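Local coordinates for protein HAD superfamily hydrolase (Brucella suis biovar 1, PDB 6NQ4) that probably acts as a phosphatase of the haloacid dehalogenase superfamily, with a metal-binding core domain beneath an inserted alpha/beta cap, at residues V74-R79 / C179-I184; P116-H121 / E141-G146. All coordinates share one frame; numbering follows the deposited sequence.

Interaction 1: V74-R79 / C179-I184; sequences VTNSPR and CANPDI. With PO4 (phosphate ion), chain G; EDO (1,2-ethanediol), chain C.
Asn76 ND2 donates to Asp183 OD1 at 2.9 Å in a nearly straight bond (166° at the hydrogen). The acceptor lies close to the amide plane of Asn76, yet the nitrogen meets the carboxylate from well above its plane, the two flat groups being turned 54° apart. Asparagine suits the place because its amide serves both ways: OD1 receives the backbone N of Lys215, while ND2 reaches across to the aspartate. Pro182 crosses the amide at about a right angle and packs its CD 3.6 Å from Asn76 CG, confining the group. At the other end of the contact, Pro78 CB packs against Ala180 CB at 3.7 Å, two small apolar groups that let the loops close up. Asn181 holds CG anti to its own backbone N (chi1 174°), which brings OD1 within 3.0 Å of Asn76 O. Both are acceptors, so this approach is not a bond; OD1 instead receives Asp183 N in an Asx turn that shapes the loop carrying the aspartate. Asp183 OD2 takes a hydrogen bond from an ethanediol hydroxyl that Asn181 ND2 also grips, and it lies 2.8 Å from O3 of a phosphate ion that, like the ethanediol, probably came from the crystallisation liquor. Residues 74-79 hold that ion more directly: Thr75 OG1 donates to phosphate O2 at 2.7 Å, and Asn76 N donates to O4 in a nearly straight bond. Thr75 OG1 also accepts from Ser77 N in an ST turn, which would favour pointing its proton at the phosphate. Lys215 NZ and Trp44 N also bond the ion. A threonine ending a core strand and gripping phosphate is consistent with motif II of haloacid dehalogenase enzymes; here the neighbouring asparagine couples that anion pocket to the Asn-Pro-Asp loop of the cap.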
loop_
_atom_site.group_PDB
_atom_site.type_symbol
_atom_site.label_atom_id
_atom_site.label_comp_id
_atom_site.label_asym_id
_atom_site.label_seq_id
_atom_site.Cartn_x
_atom_site.Cartn_y
_atom_site.Cartn_z
ATOM N N VAL A 74 -3.051 0.586 -6.888
ATOM C CA VAL A 74 -3.477 0.484 -5.499
ATOM C C VAL A 74 -2.228 0.156 -4.689
ATOM O O VAL A 74 -1.635 -0.920 -4.859
ATOM C CB VAL A 74 -4.557 -0.596 -5.323
ATOM C CG1 VAL A 74 -5.005 -0.688 -3.863
ATOM C CG2 VAL A 74 -5.765 -0.323 -6.253
ATOM N N THR A 75 -1.810 1.081 -3.832
ATOM C CA THR A 75 -0.527 0.983 -3.158
ATOM C C THR A 75 -0.678 1.261 -1.673
ATOM O O THR A 75 -1.492 2.084 -1.261
ATOM C CB THR A 75 0.485 1.997 -3.767
ATOM O OG1 THR A 75 1.695 2.004 -3.002
ATOM C CG2 THR A 75 -0.073 3.414 -3.794
ATOM N N ASN A 76 0.122 0.577 -0.871
ATOM C CA ASN A 76 0.143 0.834 0.569
ATOM C C ASN A 76 0.954 2.071 0.981
ATOM O O ASN A 76 1.132 2.303 2.183
ATOM C CB ASN A 76 0.597 -0.408 1.346
ATOM C CG ASN A 76 -0.570 -1.319 1.683
ATOM O OD1 ASN A 76 -1.735 -0.935 1.497
ATOM N ND2 ASN A 76 -0.289 -2.500 2.209
ATOM N N SER A 77 1.438 2.877 0.040
ATOM C CA SER A 77 2.096 4.121 0.413
ATOM C C SER A 77 1.239 4.893 1.414
ATOM O O SER A 77 0.020 5.023 1.207
ATOM C CB SER A 77 2.298 4.996 -0.817
ATOM O OG SER A 77 2.849 6.243 -0.421
ATOM N N PRO A 78 1.832 5.429 2.483
ATOM C CA PRO A 78 1.080 6.275 3.416
ATOM C C PRO A 78 0.849 7.672 2.887
ATOM O O PRO A 78 0.169 8.460 3.563
ATOM C CB PRO A 78 2.007 6.322 4.637
ATOM C CG PRO A 78 3.380 6.276 4.026
ATOM C CD PRO A 78 3.253 5.306 2.873
ATOM N N ARG A 79 1.447 8.033 1.736
ATOM C CA ARG A 79 1.215 9.371 1.211
ATOM C C ARG A 79 -0.100 9.414 0.447
ATOM O O ARG A 79 -0.492 8.431 -0.182
ATOM C CB ARG A 79 2.354 9.785 0.292
ATOM C CG ARG A 79 3.578 10.278 1.088
ATOM C CD ARG A 79 4.766 10.507 0.165
ATOM N NE ARG A 79 5.314 9.221 -0.255
ATOM C CZ ARG A 79 5.696 8.911 -1.491
ATOM N NH1 ARG A 79 5.589 9.785 -2.490
ATOM N NH2 ARG A 79 6.168 7.686 -1.730
ATOM N N CYS A 179 -2.237 2.987 11.683
ATOM C CA CYS A 179 -1.115 2.622 10.823
ATOM C C CYS A 179 -1.481 2.991 9.393
ATOM O O CYS A 179 -2.419 2.413 8.827
ATOM C CB CYS A 179 -0.839 1.121 10.911
ATOM S SG CYS A 179 0.434 0.551 9.744
ATOM N N ALA A 180 -0.727 3.927 8.802
ATOM C CA ALA A 180 -1.030 4.398 7.449
ATOM C C ALA A 180 -0.408 3.546 6.343
ATOM O O ALA A 180 -0.679 3.798 5.162
ATOM C CB ALA A 180 -0.599 5.862 7.263
ATOM N N ASN A 181 0.422 2.554 6.684
ATOM C CA ASN A 181 1.046 1.689 5.683
ATOM C C ASN A 181 1.235 0.313 6.307
ATOM O O ASN A 181 2.184 0.099 7.076
ATOM C CB ASN A 181 2.384 2.259 5.220
ATOM C CG ASN A 181 3.119 1.326 4.289
ATOM O OD1 ASN A 181 2.590 0.277 3.885
ATOM N ND2 ASN A 181 4.356 1.699 3.931
ATOM N N PRO A 182 0.383 -0.659 5.960
ATOM C CA PRO A 182 0.496 -2.014 6.526
ATOM C C PRO A 182 1.769 -2.772 6.173
ATOM O O PRO A 182 2.038 -3.781 6.839
ATOM C CB PRO A 182 -0.723 -2.744 5.923
ATOM C CG PRO A 182 -1.665 -1.690 5.544
ATOM C CD PRO A 182 -0.845 -0.496 5.161
ATOM N N ASP A 183 2.513 -2.375 5.135
ATOM C CA ASP A 183 3.700 -3.139 4.736
ATOM C C ASP A 183 4.701 -3.191 5.893
ATOM O O ASP A 183 4.840 -2.233 6.656
ATOM C CB ASP A 183 4.419 -2.460 3.559
ATOM C CG ASP A 183 3.632 -2.498 2.233
ATOM O OD1 ASP A 183 2.569 -3.146 2.148
ATOM O OD2 ASP A 183 4.117 -1.860 1.259
ATOM N N ILE A 184 5.419 -4.318 6.014
ATOM C CA ILE A 184 6.490 -4.412 7.004
ATOM C C ILE A 184 7.774 -3.789 6.473
ATOM O O ILE A 184 8.449 -3.020 7.170
ATOM C CB ILE A 184 6.709 -5.881 7.405
ATOM C CG1 ILE A 184 5.406 -6.500 7.907
ATOM C CG2 ILE A 184 7.876 -5.999 8.419
ATOM C CD1 ILE A 184 4.772 -5.733 9.023
HETATM P P PO4 G . 2.907 -1.330 -2.457
HETATM O O1 PO4 G . 3.545 -2.629 -2.949
HETATM O O2 PO4 G . 2.948 -0.273 -3.546
HETATM O O3 PO4 G . 3.903 -0.964 -1.340
HETATM O O4 PO4 G . 1.546 -1.591 -1.861
HETATM C C1 EDO C . 5.688 2.505 -0.081
HETATM O O1 EDO C . 6.117 3.383 0.973
HETATM C C2 EDO C . 4.794 1.413 0.501
HETATM O O2 EDO C . 5.513 0.576 1.437
#

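Interaction 2: P116-H121 / E141-G146; sequences PRRIFH and EFEAAG
Parallel beta pairing joins 116-121 to 141-146 in the cap sheet, far from the phosphate site: strand 118-122 runs beside the start of strand 146-149, with Ile119 opposite Gly146. The backbone of Gly146 is bonded on both sides of Ile119. Gly146 O accepts Phe120 N at 2.9 Å, in the carbonyl plane and almost straight at 170°, whereas Gly146 N donates to Arg118 O at 3.2 Å along a more bent path. Ala145 N makes a shorter bond to that same oxygen, so one carbonyl grips two successive amides and draws the incoming loop against the strand. Glycine suits this entry point because its bare CA leaves room for the ring of Pro116, whose CB meets Ala145 CB at 3.6 Å. Phe120 extends CG anti to its backbone N (chi1 176°), carrying the ring out beside the 3-10 turn of 141-143. There Glu141 CB lies over one ring face, 4.1 Å from the centroid, in a CH-pi contact displaced toward the rim. The two side chains run side by side in the same direction; Glu141 ends in a salt bridge to Arg169 of helix 164-172, and Leu166 of that helix touches both. Ala144 CB packs on Phe120 CB at 3.5 Å, a methyl being small enough for the turn to draw in this close. On the side of Glu143, the bent Arg118 chain sets the edge of its guanidinium against Glu143 O. NE makes only a weak bond to that oxygen, supplemented by a water that donates to Glu143 O and weakly accepts from NE. Parallel strands with a helix packed against them in this way typify an open alpha/beta sheet, consistent with the C2-type cap of haloacid dehalogenase enzymes.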
loop_
_atom_site.group_PDB
_atom_site.type_symbol
_atom_site.label_atom_id
_atom_site.label_comp_id
_atom_site.label_asym_id
_atom_site.label_seq_id
_atom_site.Cartn_x
_atom_site.Cartn_y
_atom_site.Cartn_z
ATOM N N PRO A 116 -9.115 10.578 17.763
ATOM C CA PRO A 116 -8.830 11.778 18.561
ATOM C C PRO A 116 -8.107 12.824 17.726
ATOM O O PRO A 116 -7.269 12.502 16.882
ATOM C CB PRO A 116 -7.930 11.246 19.683
ATOM C CG PRO A 116 -8.205 9.760 19.739
ATOM C CD PRO A 116 -8.465 9.374 18.312
ATOM N N ARG A 117 -8.424 14.096 17.969
ATOM C CA ARG A 117 -7.850 15.126 17.114
ATOM C C ARG A 117 -6.457 15.575 17.550
ATOM O O ARG A 117 -5.726 16.142 16.729
ATOM C CB ARG A 117 -8.811 16.306 16.953
ATOM C CG ARG A 117 -8.842 17.216 18.135
ATOM C CD ARG A 117 -9.878 18.331 17.944
ATOM N NE ARG A 117 -9.628 19.088 16.720
ATOM C CZ ARG A 117 -8.731 20.062 16.620
ATOM N NH1 ARG A 117 -7.991 20.398 17.672
ATOM N NH2 ARG A 117 -8.566 20.696 15.470
ATOM N N ARG A 118 -6.061 15.332 18.804
ATOM C CA ARG A 118 -4.708 15.641 19.264
ATOM C C ARG A 118 -3.828 14.422 19.007
ATOM O O ARG A 118 -3.908 13.429 19.735
ATOM C CB ARG A 118 -4.727 16.010 20.741
ATOM C CG ARG A 118 -5.563 17.249 21.015
ATOM C CD ARG A 118 -5.748 17.498 22.511
ATOM N NE ARG A 118 -4.483 17.815 23.164
ATOM C CZ ARG A 118 -3.872 18.995 23.079
ATOM N NH1 ARG A 118 -4.402 19.974 22.361
ATOM N NH2 ARG A 118 -2.722 19.196 23.713
ATOM N N ILE A 119 -2.980 14.511 17.981
ATOM C CA ILE A 119 -2.295 13.369 17.382
ATOM C C ILE A 119 -0.794 13.485 17.589
ATOM O O ILE A 119 -0.214 14.557 17.395
ATOM C CB ILE A 119 -2.599 13.324 15.872
ATOM C CG1 ILE A 119 -4.063 12.942 15.657
ATOM C CG2 ILE A 119 -1.620 12.367 15.137
ATOM C CD1 ILE A 119 -4.549 13.172 14.225
ATOM N N PHE A 120 -0.162 12.362 17.959
ATOM C CA PHE A 120 1.287 12.221 17.936
ATOM C C PHE A 120 1.685 11.522 16.637
ATOM O O PHE A 120 1.270 10.379 16.385
ATOM C CB PHE A 120 1.746 11.413 19.148
ATOM C CG PHE A 120 3.216 11.122 19.174
ATOM C CD1 PHE A 120 4.155 12.151 19.218
ATOM C CD2 PHE A 120 3.664 9.810 19.160
ATOM C CE1 PHE A 120 5.522 11.856 19.263
ATOM C CE2 PHE A 120 5.021 9.516 19.215
ATOM C CZ PHE A 120 5.945 10.535 19.263
ATOM N N HIS A 121 2.484 12.206 15.824
ATOM C CA HIS A 121 2.914 11.705 14.521
ATOM C C HIS A 121 4.204 10.900 14.658
ATOM O O HIS A 121 5.182 11.381 15.246
ATOM C CB HIS A 121 3.155 12.899 13.590
ATOM C CG HIS A 121 3.748 12.542 12.261
ATOM N ND1 HIS A 121 3.032 11.905 11.268
ATOM C CD2 HIS A 121 4.984 12.771 11.750
ATOM C CE1 HIS A 121 3.801 11.757 10.201
ATOM N NE2 HIS A 121 4.988 12.279 10.464
ATOM N N GLU A 141 4.373 14.070 22.284
ATOM C CA GLU A 141 3.988 12.767 22.821
ATOM C C GLU A 141 3.158 12.887 24.102
ATOM O O GLU A 141 2.105 12.251 24.232
ATOM C CB GLU A 141 5.251 11.946 23.091
ATOM C CG GLU A 141 4.949 10.525 23.525
ATOM C CD GLU A 141 6.154 9.810 24.106
ATOM O OE1 GLU A 141 7.301 10.173 23.762
ATOM O OE2 GLU A 141 5.941 8.882 24.915
ATOM N N PHE A 142 3.614 13.703 25.061
ATOM C CA PHE A 142 2.938 13.794 26.356
ATOM C C PHE A 142 1.532 14.391 26.263
ATOM O O PHE A 142 0.732 14.202 27.188
ATOM C CB PHE A 142 3.816 14.549 27.366
ATOM C CG PHE A 142 3.740 16.059 27.259
ATOM C CD1 PHE A 142 2.861 16.778 28.060
ATOM C CD2 PHE A 142 4.565 16.757 26.385
ATOM C CE1 PHE A 142 2.793 18.168 27.981
ATOM C CE2 PHE A 142 4.498 18.140 26.291
ATOM C CZ PHE A 142 3.611 18.849 27.098
ATOM N N GLU A 143 1.211 15.077 25.159
ATOM C CA GLU A 143 -0.072 15.744 24.953
ATOM C C GLU A 143 -1.055 14.925 24.129
ATOM O O GLU A 143 -2.216 15.328 23.994
ATOM C CB GLU A 143 0.153 17.062 24.199
ATOM C CG GLU A 143 1.049 18.039 24.921
ATOM C CD GLU A 143 1.461 19.232 24.062
ATOM O OE1 GLU A 143 1.898 19.038 22.903
ATOM O OE2 GLU A 143 1.359 20.372 24.559
ATOM N N ALA A 144 -0.619 13.816 23.556
ATOM C CA ALA A 144 -1.395 13.178 22.509
ATOM C C ALA A 144 -2.522 12.329 23.083
ATOM O O ALA A 144 -2.414 11.758 24.174
ATOM C CB ALA A 144 -0.482 12.321 21.643
ATOM N N ALA A 145 -3.617 12.253 22.324
ATOM C CA ALA A 145 -4.717 11.346 22.618
ATOM C C ALA A 145 -4.801 10.200 21.621
ATOM O O ALA A 145 -5.528 9.227 21.868
ATOM C CB ALA A 145 -6.055 12.109 22.648
ATOM N N GLY A 146 -4.070 10.290 20.516
ATOM C CA GLY A 146 -4.007 9.220 19.542
ATOM C C GLY A 146 -2.680 9.301 18.821
ATOM O O GLY A 146 -1.981 10.329 18.865
HETATM O O HOH W 1 -4.898 15.213 24.805
#

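How the interactions relate
After core strand 38-41 and helix 55-66, the chain forms strand 70-75, whose end contributes one side of interaction 1. It then passes through helix 81-90, strand 100-103 and helix 104-114 before entering the five-stranded sheet of the cap at strand 118-122. Interaction 2 closes a short loop of 19 residues, which holds edge strand 137-138 and no helix. After strand 146-149, helix 164-172 and strand 177-179, residues 179-184 close the far longer loop of interaction 1, with interaction 2 nested inside it. Thus 116-121/141-146 joins neighbouring cap strands, while 74-79/179-184 ties cap to core; their centres lie 21 Å apart.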